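Local structure of Blr3880 protein (Bradyrhizobium japonicum, 2OOD) at residues 165-170 / 174-179. The protein probably catalyses the zinc-dependent hydrolytic deamination of guanine to xanthine and ammonia, a step of purine degradation. Sequence-based numbering, arbitrary orientation.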
loop_
_atom_site.group_PDB
_atom_site.type_symbol
_atom_site.label_atom_id
_atom_site.label_comp_id
_atom_site.label_asym_id
_atom_site.label_seq_id
_atom_site.Cartn_x
_atom_site.Cartn_y
_atom_site.Cartn_z
ATOM N N THR A 165 -18.737 21.016 8.352
ATOM C CA THR A 165 -18.865 20.491 6.997
ATOM C C THR A 165 -20.318 20.455 6.527
ATOM O O THR A 165 -21.034 19.492 6.793
ATOM C CB THR A 165 -18.276 19.073 6.919
ATOM O OG1 THR A 165 -16.893 19.116 7.296
ATOM C CG2 THR A 165 -18.402 18.516 5.515
ATOM N N GLY A 166 -20.746 21.501 5.822
ATOM C CA GLY A 166 -22.119 21.572 5.343
ATOM C C GLY A 166 -22.463 20.610 4.218
ATOM O O GLY A 166 -21.684 20.431 3.283
ATOM N N ILE A 167 -23.630 19.982 4.311
ATOM C CA ILE A 167 -24.094 19.041 3.298
ATOM C C ILE A 167 -25.577 19.349 3.106
ATOM O O ILE A 167 -26.373 19.308 4.048
ATOM C CB ILE A 167 -23.872 17.568 3.742
ATOM C CG1 ILE A 167 -24.410 16.606 2.685
ATOM C CG2 ILE A 167 -24.525 17.313 5.077
ATOM C CD1 ILE A 167 -23.528 16.490 1.473
ATOM N N ASP A 168 -25.931 19.651 1.861
ATOM C CA ASP A 168 -27.284 20.068 1.481
ATOM C C ASP A 168 -28.182 19.033 0.785
ATOM O O ASP A 168 -29.307 18.789 1.219
ATOM C CB ASP A 168 -27.144 21.300 0.579
ATOM C CG ASP A 168 -28.219 22.307 0.818
ATOM O OD1 ASP A 168 -28.101 23.452 0.317
ATOM O OD2 ASP A 168 -29.185 21.941 1.512
ATOM N N ARG A 169 -27.682 18.457 -0.308
ATOM C CA ARG A 169 -28.415 17.470 -1.102
ATOM C C ARG A 169 -27.731 16.108 -1.063
ATOM O O ARG A 169 -26.652 15.947 -0.487
ATOM C CB ARG A 169 -28.456 17.890 -2.574
ATOM C CG ARG A 169 -28.646 19.362 -2.854
ATOM C CD ARG A 169 -28.248 19.656 -4.298
ATOM N NE ARG A 169 -28.903 20.857 -4.821
ATOM C CZ ARG A 169 -28.687 21.390 -6.031
ATOM N NH1 ARG A 169 -27.819 20.838 -6.882
ATOM N NH2 ARG A 169 -29.354 22.482 -6.396
ATOM N N ASN A 170 -28.370 15.139 -1.708
ATOM C CA ASN A 170 -27.842 13.788 -1.832
ATOM C C ASN A 170 -27.301 13.101 -0.577
ATOM O O ASN A 170 -26.281 12.407 -0.636
ATOM C CB ASN A 170 -26.768 13.774 -2.927
ATOM C CG ASN A 170 -27.336 14.080 -4.309
ATOM O OD1 ASN A 170 -28.312 13.458 -4.733
ATOM N ND2 ASN A 170 -26.724 15.030 -5.020
ATOM N N GLU A 174 -31.812 13.154 8.028
ATOM C CA GLU A 174 -31.381 13.385 9.406
ATOM C C GLU A 174 -29.929 13.849 9.482
ATOM O O GLU A 174 -29.480 14.333 10.529
ATOM C CB GLU A 174 -31.555 12.122 10.265
ATOM C CG GLU A 174 -30.794 10.905 9.774
ATOM C CD GLU A 174 -31.592 10.083 8.755
ATOM O OE1 GLU A 174 -32.388 10.688 7.974
ATOM O OE2 GLU A 174 -31.407 8.834 8.740
ATOM N N PHE A 175 -29.200 13.708 8.376
ATOM C CA PHE A 175 -27.802 14.120 8.337
ATOM C C PHE A 175 -27.573 15.484 7.694
ATOM O O PHE A 175 -26.668 16.206 8.091
ATOM C CB PHE A 175 -26.948 13.085 7.598
ATOM C CG PHE A 175 -25.473 13.391 7.629
ATOM C CD1 PHE A 175 -24.747 13.261 8.812
ATOM C CD2 PHE A 175 -24.813 13.842 6.486
ATOM C CE1 PHE A 175 -23.376 13.582 8.858
ATOM C CE2 PHE A 175 -23.438 14.165 6.523
ATOM C CZ PHE A 175 -22.725 14.034 7.710
ATOM N N ILE A 176 -28.365 15.838 6.692
ATOM C CA ILE A 176 -28.167 17.132 6.046
ATOM C C ILE A 176 -28.721 18.247 6.924
ATOM O O ILE A 176 -29.505 17.998 7.838
ATOM C CB ILE A 176 -28.838 17.188 4.634
ATOM C CG1 ILE A 176 -30.349 16.982 4.735
ATOM C CG2 ILE A 176 -28.242 16.126 3.729
ATOM C CD1 ILE A 176 -31.133 18.275 4.606
ATOM N N ASP A 177 -28.294 19.476 6.672
ATOM C CA ASP A 177 -28.792 20.590 7.454
ATOM C C ASP A 177 -28.878 21.854 6.621
ATOM O O ASP A 177 -28.027 22.141 5.784
ATOM C CB ASP A 177 -27.920 20.827 8.697
ATOM C CG ASP A 177 -28.578 21.783 9.716
ATOM O OD1 ASP A 177 -29.800 22.064 9.593
ATOM O OD2 ASP A 177 -27.871 22.242 10.650
ATOM N N THR A 178 -29.944 22.599 6.871
ATOM C CA THR A 178 -30.255 23.856 6.211
ATOM C C THR A 178 -29.106 24.828 5.975
ATOM O O THR A 178 -28.222 24.983 6.816
ATOM C CB THR A 178 -31.327 24.581 7.028
ATOM O OG1 THR A 178 -32.616 24.095 6.640
ATOM C CG2 THR A 178 -31.239 26.076 6.842
ATOM N N PRO A 179 -29.119 25.514 4.823
ATOM C CA PRO A 179 -28.070 26.487 4.498
ATOM C C PRO A 179 -28.038 27.581 5.572
ATOM O O PRO A 179 -26.971 28.087 5.931
ATOM C CB PRO A 179 -28.516 27.035 3.143
ATOM C CG PRO A 179 -29.256 25.864 2.530
ATOM C CD PRO A 179 -30.066 25.363 3.703
HETATM O O HOH W 1 -25.139 21.578 6.344
#
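Ile167 and Asp177 join the two arms of the loop that follows strand 160-166 in the TIM-barrel-like fold of this amidohydrolase, where the chain doubles back before entering helix 179-193. One direct backbone hydrogen bond links the arms: the N-H of Asp177 donates to Ile167 O, with Asp177 N 3.3 Å from Ile167 O, and because the C=O...N angle is 174° the donor sits almost straight out from the carbonyl. A water completes a second link, accepting from Ile167 N and donating to Asp177 O, each at 3.0 Å. Backbone groups of both residues are therefore joined twice, once directly and once through solvent.

Apolar packing lies beside this pair. The side chain of Ile167 is buried and divides its two branches between neighbours. A chi1 of 178° sets CG1 anti to the backbone N, where it rests 4.0 Å from Ile176 CG2, and leaves the Ile167 CG2 methyl between the backbone N and the carbonyl carbon, facing Phe175 CE2 at 3.6 Å; the Ile167 and Phe175 side chains cross at about a right angle. The Phe175 ring also meets that of Tyr104. Ile176 turns its CB toward the opposing backbone, 3.3 Å from Ile167 O, and its CG1, CG2 and CD1 lie near Asp168 O. The Ile167 side chain is about 7 Å from the bound guanine, near the pocket but not part of its lining.

Polar contacts tie the loop to the segments around it. The OD1 of Asp177 takes a hydrogen bond from Asn181 in the first turn of the following helix, and a weak one from Thr178 N. Asp168 directs its carboxylate back across the loop toward the proline ring that opens that helix; its OD1, hydrogen-bonded to Ser212 OG, lies 3.5 Å from Pro179 CG.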